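Local coordinates for protein peptidyl-prolyl cis-trans isomerase (Hirschia baltica, PDB 5EX2) that probably catalyses the cis-trans isomerisation of peptide bonds preceding proline, as a periplasmic cyclophilin that assists protein folding, at residues G126-T131 / W148-A153; E177-D182 / D252-P257. All coordinates share one frame; numbering follows the deposited sequence.

Contact 1: G126-T131 / W148-A153; sequences GFPIET and WMPHCA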
# COMPACT_ATOMS: atom_id res chain seq x y z
N GLY A 126 -4.39 8.62 -2.58
CA GLY A 126 -3.26 8.52 -1.67
C GLY A 126 -2.26 7.46 -2.06
O GLY A 126 -1.25 7.29 -1.37
N PHE A 127 -2.53 6.72 -3.13
CA PHE A 127 -1.59 5.73 -3.63
C PHE A 127 -0.71 6.36 -4.68
O PHE A 127 -1.20 7.13 -5.52
CB PHE A 127 -2.31 4.52 -4.23
CG PHE A 127 -3.21 3.79 -3.24
CD1 PHE A 127 -2.67 2.94 -2.30
CD2 PHE A 127 -4.59 3.96 -3.25
CE1 PHE A 127 -3.47 2.26 -1.39
CE2 PHE A 127 -5.39 3.28 -2.32
CZ PHE A 127 -4.83 2.44 -1.42
N PRO A 128 0.59 6.03 -4.68
CA PRO A 128 1.45 6.50 -5.75
C PRO A 128 1.15 5.68 -6.99
O PRO A 128 0.94 4.47 -6.92
CB PRO A 128 2.85 6.25 -5.21
CG PRO A 128 2.68 5.03 -4.33
CD PRO A 128 1.31 5.16 -3.73
N ILE A 129 1.16 6.34 -8.15
CA ILE A 129 0.82 5.70 -9.41
C ILE A 129 1.83 6.15 -10.45
O ILE A 129 2.21 7.32 -10.46
CB ILE A 129 -0.60 6.05 -9.88
CG1 ILE A 129 -1.65 5.72 -8.82
CG2 ILE A 129 -0.92 5.36 -11.21
CD1 ILE A 129 -1.86 4.24 -8.60
N GLU A 130 2.30 5.22 -11.27
CA GLU A 130 3.07 5.55 -12.47
C GLU A 130 2.29 5.04 -13.66
O GLU A 130 1.59 4.04 -13.60
CB GLU A 130 4.48 4.92 -12.42
CG GLU A 130 5.34 5.32 -13.59
CD GLU A 130 6.78 4.93 -13.43
OE1 GLU A 130 7.10 4.04 -12.61
OE2 GLU A 130 7.60 5.52 -14.14
N THR A 131 2.40 5.76 -14.78
CA THR A 131 1.53 5.46 -15.89
C THR A 131 2.16 5.77 -17.21
O THR A 131 2.98 6.66 -17.32
CB THR A 131 0.22 6.26 -15.76
OG1 THR A 131 -0.73 5.84 -16.73
CG2 THR A 131 0.45 7.77 -15.85
N TRP A 148 0.59 1.44 -12.86
CA TRP A 148 0.99 0.56 -11.77
C TRP A 148 1.25 1.37 -10.52
O TRP A 148 1.39 2.59 -10.59
CB TRP A 148 2.22 -0.27 -12.17
CG TRP A 148 3.40 0.52 -12.68
CD1 TRP A 148 4.52 0.88 -11.97
CD2 TRP A 148 3.60 1.02 -14.02
NE1 TRP A 148 5.38 1.56 -12.78
CE2 TRP A 148 4.84 1.68 -14.03
CE3 TRP A 148 2.85 0.98 -15.20
CZ2 TRP A 148 5.35 2.29 -15.18
CZ3 TRP A 148 3.35 1.60 -16.34
CH2 TRP A 148 4.59 2.24 -16.31
N MET A 149 1.28 0.71 -9.36
CA MET A 149 1.63 1.38 -8.13
C MET A 149 3.09 1.10 -7.86
O MET A 149 3.45 -0.03 -7.48
CB MET A 149 0.76 0.90 -6.97
CG MET A 149 1.18 1.49 -5.65
SD MET A 149 -0.13 1.44 -4.41
CE MET A 149 -0.34 -0.31 -4.16
N PRO A 150 3.95 2.11 -8.06
CA PRO A 150 5.38 1.86 -7.89
C PRO A 150 5.75 1.57 -6.46
O PRO A 150 5.03 1.96 -5.54
CB PRO A 150 6.01 3.17 -8.36
CG PRO A 150 4.98 4.19 -8.12
CD PRO A 150 3.68 3.50 -8.44
N HIS A 151 6.88 0.89 -6.28
CA HIS A 151 7.28 0.43 -4.98
C HIS A 151 8.02 1.52 -4.20
O HIS A 151 9.20 1.42 -3.90
CB HIS A 151 8.10 -0.85 -5.15
CG HIS A 151 7.26 -2.03 -5.57
ND1 HIS A 151 6.77 -2.19 -6.84
CD2 HIS A 151 6.81 -3.08 -4.85
CE1 HIS A 151 6.05 -3.30 -6.89
NE2 HIS A 151 6.06 -3.86 -5.69
N CYS A 152 7.30 2.59 -3.89
CA CYS A 152 7.77 3.62 -2.99
C CYS A 152 7.81 3.05 -1.58
O CYS A 152 7.11 2.10 -1.29
CB CYS A 152 6.83 4.84 -2.97
SG CYS A 152 6.53 5.64 -4.51
N ALA A 153 8.59 3.67 -0.70
CA ALA A 153 8.51 3.38 0.73
C ALA A 153 7.07 3.51 1.15
O ALA A 153 6.39 4.47 0.76
CB ALA A 153 9.40 4.31 1.52
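Two backbone hydrogen bonds join the strand at 127-131 to the chain around W148. E130 N donates to W148 O (2.9 Å) and W148 N returns a bond to E130 O, each meeting its carbonyl nearly along the C=O axis, so E130 and W148 form an antiparallel hydrogen-bonded pair. Beyond W148 the segment 148-153 runs on as a loop, and the contact passes to CA-H...O approaches, M149 CA to P128 O and I129 CA to W148 O, both 3.4 Å; P128 O is buried here without a hydrogen-bond partner.

On the face of the sheet that carries both side chains, E130 and W148 lie side by side. The glutamate, extended with CG anti to the backbone N (chi1 -176°), sets CB over the five-membered ring of W148 in a CH-pi contact, 3.9 Å from its centroid. Its OE1 takes a weak, bent bond from W148 NE1 (3.0 Å, 130°), but its stronger partner is R179. An alanine in place of W148 would remove the indole and would probably leave the aliphatic part of E130 without its platform and its carboxylate less firmly placed.

This pairing belongs to the five-stranded antiparallel sheet beside the cyclophilin barrel, where strand 127-132 lies between 119-124 and 145-148.

Apolar packing fills the other end. M149, bent at chi3, brings SD obliquely to the F127 ring, 3.6 Å from F127 CD1, a Met-aromatic contact. P128 CB faces P150 CG, while C152 SG, disulfide-bonded to C254, rests 3.8 Å from P128 CB.

Contact 2: E177-D182 / D252-P257; sequences ESRFLD and DVCSLP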
# COMPACT_ATOMS: atom_id res chain seq x y z
N GLU A 177 12.34 3.27 -1.44
CA GLU A 177 12.01 3.25 -2.86
C GLU A 177 12.79 2.17 -3.58
O GLU A 177 14.01 2.11 -3.51
CB GLU A 177 12.30 4.61 -3.48
CG GLU A 177 12.14 4.65 -5.02
CD GLU A 177 12.50 5.99 -5.63
OE1 GLU A 177 13.16 6.80 -4.94
OE2 GLU A 177 12.14 6.24 -6.81
N SER A 178 12.05 1.32 -4.30
CA SER A 178 12.65 0.17 -4.99
C SER A 178 12.05 -0.02 -6.37
O SER A 178 11.27 -0.94 -6.59
CB SER A 178 12.46 -1.08 -4.15
OG SER A 178 13.05 -0.91 -2.87
N ARG A 179 12.42 0.86 -7.30
CA ARG A 179 11.70 0.94 -8.57
C ARG A 179 12.02 -0.23 -9.49
O ARG A 179 11.29 -0.46 -10.45
CB ARG A 179 12.01 2.26 -9.28
CG ARG A 179 11.72 3.49 -8.43
CD ARG A 179 10.25 3.57 -7.96
NE ARG A 179 9.38 4.00 -9.05
CZ ARG A 179 9.26 5.25 -9.46
NH1 ARG A 179 9.94 6.22 -8.86
NH2 ARG A 179 8.44 5.55 -10.46
N PHE A 180 13.08 -0.96 -9.17
CA PHE A 180 13.42 -2.18 -9.92
C PHE A 180 12.37 -3.27 -9.73
O PHE A 180 12.35 -4.23 -10.48
CB PHE A 180 14.81 -2.69 -9.52
CG PHE A 180 15.01 -2.75 -8.04
CD1 PHE A 180 15.51 -1.65 -7.35
CD2 PHE A 180 14.68 -3.88 -7.33
CE1 PHE A 180 15.68 -1.70 -5.98
CE2 PHE A 180 14.85 -3.94 -5.97
CZ PHE A 180 15.35 -2.84 -5.29
N LEU A 181 11.48 -3.11 -8.74
CA LEU A 181 10.36 -4.05 -8.57
C LEU A 181 9.17 -3.72 -9.44
O LEU A 181 8.29 -4.57 -9.64
CB LEU A 181 9.88 -4.06 -7.13
CG LEU A 181 10.91 -4.45 -6.08
CD1 LEU A 181 10.23 -4.41 -4.72
CD2 LEU A 181 11.51 -5.81 -6.34
N ASP A 182 9.13 -2.49 -9.94
CA ASP A 182 7.93 -2.00 -10.62
C ASP A 182 7.64 -2.82 -11.88
O ASP A 182 8.55 -3.17 -12.64
CB ASP A 182 8.09 -0.53 -11.00
CG ASP A 182 8.20 0.39 -9.79
OD1 ASP A 182 8.09 -0.07 -8.65
OD2 ASP A 182 8.37 1.62 -10.04
N ASP A 252 9.86 13.36 -7.66
CA ASP A 252 9.08 12.25 -8.15
C ASP A 252 8.24 11.71 -6.98
O ASP A 252 8.53 12.00 -5.82
CB ASP A 252 9.99 11.17 -8.72
CG ASP A 252 9.23 10.11 -9.50
OD1 ASP A 252 8.18 10.45 -10.07
OD2 ASP A 252 9.69 8.95 -9.54
N VAL A 253 7.22 10.93 -7.30
CA VAL A 253 6.27 10.45 -6.30
C VAL A 253 6.97 9.74 -5.14
O VAL A 253 6.58 9.88 -4.00
CB VAL A 253 5.23 9.52 -6.98
CG1 VAL A 253 5.84 8.19 -7.42
CG2 VAL A 253 4.06 9.29 -6.09
N CYS A 254 8.04 9.01 -5.41
CA CYS A 254 8.70 8.26 -4.35
C CYS A 254 9.69 9.09 -3.54
O CYS A 254 10.18 8.63 -2.52
CB CYS A 254 9.41 7.04 -4.93
SG CYS A 254 8.27 5.78 -5.56
N SER A 255 9.98 10.32 -3.97
CA SER A 255 10.86 11.20 -3.20
C SER A 255 10.07 12.14 -2.28
O SER A 255 10.64 12.79 -1.41
CB SER A 255 11.76 12.00 -4.14
OG SER A 255 12.76 11.15 -4.69
N LEU A 256 8.76 12.18 -2.47
CA LEU A 256 7.88 12.89 -1.56
C LEU A 256 7.56 12.00 -0.36
O LEU A 256 7.68 10.78 -0.44
CB LEU A 256 6.58 13.26 -2.27
CG LEU A 256 6.69 14.35 -3.32
CD1 LEU A 256 5.48 14.30 -4.25
CD2 LEU A 256 6.78 15.71 -2.65
N PRO A 257 7.13 12.60 0.75
CA PRO A 257 6.54 11.77 1.79
C PRO A 257 5.30 11.10 1.25
O PRO A 257 4.79 11.47 0.20
CB PRO A 257 6.19 12.77 2.91
CG PRO A 257 6.82 14.07 2.52
CD PRO A 257 6.99 14.04 1.04
O HOH W 1 12.06 9.08 -6.61
O HOH W 2 13.34 7.76 -2.32
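D252 opens the contact by reaching tip to tip toward R179. Its OD2 accepts an almost straight bond from R179 NH1 (2.8 Å, 174°), lying in the guanidinium plane and met nearly along the C-O axis, with the two flat groups close to coplanar. D252 OD1 is held by T121 OG1 and takes a weak bond from V253 N, so both oxygens of the carboxylate are tied. R179, folded back by bends at chi2 and chi3, sits among further acids. R179 NH1 also donates to the anti lone pair of E177 OE2 (3.0 Å), and R179 NE to the syn lone pair of D182 OD2 (2.8 Å), while NH2 turns to E130. The guanidinium is likely to offset the repulsion between E177 OE2 and D252 OD2, 4.6 Å apart.

At C254 the chain comes against the extended side chain of E177, whose CD lies 3.3 Å from C254 CB. The disulfide sulfur C254 SG packs beside the arginine, 3.8 Å from R179 CD. Water 2 links C254 O to E177 OE1, and at S255 water 1 joins OG to E177 OE2. The arrangement is a surface salt-bridge network centred on one arginine, set against a disulfide between loops.

Overall arrangement
The two contacts have centres about 7 Å apart and share the C152-C254 disulfide, which ties the loop of 148-153 to 252-257. Contact 1 is buried and rests on strand pairing, aromatic and proline packing; contact 2 lies at the surface and relies on charges and bridging waters. Both segments of contact 2 touch contact 1: D182 OD1 probably takes a hydrogen bond from H151 N, and V253 packs on P128. Contact 1 joins an inner strand of the five-stranded sheet to the end of strand 145-148 and the loop leading into barrel strand 155-158, whereas contact 2 fastens the loop between barrel strands 171-174 and 187-191 to the chain following helix 238-247.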